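Local atomic coordinates of sensor protein (Geobacter sulfurreducens PCA, PDB entry 2R78), a protein that probably acts as a sensor histidine kinase, passing phosphate from ATP to a protein histidine, and is represented here by a PAS sensory domain. Residues 49-52 with 53-56. Numbering follows the deposited sequence.
Sequences DEFL and ALDW
One face of the Phe-51 ring is covered by Leu-54, whose CD1 methyl sits almost squarely over the centre, 4.2 Å from the ring centroid and 7° off the ring normal, a CH-pi contact. The same ring also packs edge-to-face with Tyr-33 of strand 33-36. With CG beside its own backbone N and anti to the carbonyl carbon (chi1 -67°), the branch of Leu-54 turns back over Phe-51; on the way CB passes 3.2 Å from Phe-51 O. The backbone brings the two residues together: a type I beta turn from Phe-51 to Leu-54 is closed by a hydrogen bond from Leu-54 N to Phe-51 O (2.9 Å), with the donor above the carbonyl plane. Just before it, Ala-53 N donates a hydrogen bond to Glu-50 O at 3.2 Å, so two successive i to i+3 bonds end the helix. An alanine in place of Leu-54 would probably leave this face of Phe-51 without its methyl cover and open a gap beside Tyr-46 and Leu-59. Helix 48-51 of the PAS fold thus passes into the loop leading to helix 67-76, with the buried Phe-51 packed on Val-36 of strand 33-36 and on Ile-40 and Ile-44 of helix 38-44.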
loop_
_atom_site.group_PDB
_atom_site.type_symbol
_atom_site.label_atom_id
_atom_site.label_comp_id
_atom_site.label_asym_id
_atom_site.label_seq_id
_atom_site.Cartn_x
_atom_site.Cartn_y
_atom_site.Cartn_z
ATOM N N ASP B 49 14.544 -1.269 13.976
ATOM C CA ASP B 49 14.687 -1.631 15.392
ATOM C C ASP B 49 14.375 -0.496 16.355
ATOM O O ASP B 49 13.834 -0.719 17.427
ATOM C CB ASP B 49 16.112 -2.147 15.652
ATOM C CG ASP B 49 16.402 -3.401 14.873
ATOM O OD1 ASP B 49 15.422 -4.118 14.544
ATOM O OD2 ASP B 49 17.593 -3.663 14.570
ATOM N N GLU B 50 14.708 0.712 15.942
ATOM C CA GLU B 50 14.447 1.914 16.737
ATOM C C GLU B 50 12.969 2.239 16.759
ATOM O O GLU B 50 12.397 2.562 17.801
ATOM C CB GLU B 50 15.210 3.071 16.146
ATOM C CG GLU B 50 16.681 2.891 16.324
ATOM C CD GLU B 50 17.483 3.971 15.676
ATOM O OE1 GLU B 50 17.118 4.450 14.566
ATOM O OE2 GLU B 50 18.496 4.348 16.292
ATOM N N PHE B 51 12.348 2.108 15.591
ATOM C CA PHE B 51 10.917 2.300 15.501
ATOM C C PHE B 51 10.172 1.280 16.365
ATOM O O PHE B 51 9.195 1.620 17.029
ATOM C CB PHE B 51 10.460 2.235 14.044
ATOM C CG PHE B 51 9.226 2.997 13.787
ATOM C CD1 PHE B 51 9.254 4.180 13.075
ATOM C CD2 PHE B 51 8.021 2.531 14.249
ATOM C CE1 PHE B 51 8.091 4.896 12.848
ATOM C CE2 PHE B 51 6.851 3.246 14.004
ATOM C CZ PHE B 51 6.897 4.413 13.309
ATOM N N LEU B 52 10.663 0.037 16.410
ATOM C CA LEU B 52 9.998 -1.009 17.165
ATOM C C LEU B 52 10.167 -0.920 18.695
ATOM O O LEU B 52 9.625 -1.744 19.431
ATOM C CB LEU B 52 10.437 -2.392 16.631
ATOM C CG LEU B 52 9.990 -2.652 15.179
ATOM C CD1 LEU B 52 10.469 -4.021 14.699
ATOM C CD2 LEU B 52 8.482 -2.532 14.979
ATOM N N ALA B 53 10.880 0.094 19.162
ATOM C CA ALA B 53 10.904 0.397 20.593
ATOM C C ALA B 53 9.822 1.414 20.952
ATOM O O ALA B 53 9.613 1.714 22.137
ATOM C CB ALA B 53 12.271 0.914 20.998
ATOM N N LEU B 54 9.133 1.933 19.938
ATOM C CA LEU B 54 8.099 2.953 20.149
ATOM C C LEU B 54 6.729 2.340 20.405
ATOM O O LEU B 54 6.377 1.224 19.947
ATOM C CB LEU B 54 8.004 3.901 18.947
ATOM C CG LEU B 54 9.146 4.868 18.593
ATOM C CD1 LEU B 54 8.976 5.468 17.215
ATOM C CD2 LEU B 54 9.235 5.991 19.627
ATOM N N ASP B 55 5.945 3.109 21.138
ATOM C CA ASP B 55 4.554 2.848 21.321
ATOM C C ASP B 55 3.733 3.976 20.703
ATOM O O ASP B 55 4.192 5.134 20.588
ATOM C CB ASP B 55 4.234 2.754 22.784
ATOM C CG ASP B 55 4.916 1.567 23.447
ATOM O OD1 ASP B 55 5.022 0.495 22.799
ATOM O OD2 ASP B 55 5.360 1.748 24.591
ATOM N N TRP B 56 2.523 3.584 20.322
ATOM C CA TRP B 56 1.528 4.437 19.726
ATOM C C TRP B 56 1.377 5.681 20.559
ATOM O O TRP B 56 1.175 5.586 21.767
ATOM C CB TRP B 56 0.204 3.704 19.685
ATOM C CG TRP B 56 -0.990 4.417 19.187
ATOM C CD1 TRP B 56 -2.107 4.686 19.891
ATOM C CD2 TRP B 56 -1.284 4.760 17.821
ATOM N NE1 TRP B 56 -3.056 5.228 19.082
ATOM C CE2 TRP B 56 -2.583 5.289 17.797
ATOM C CE3 TRP B 56 -0.571 4.672 16.622
ATOM C CZ2 TRP B 56 -3.193 5.736 16.611
ATOM C CZ3 TRP B 56 -1.148 5.164 15.467
ATOM C CH2 TRP B 56 -2.459 5.660 15.461
#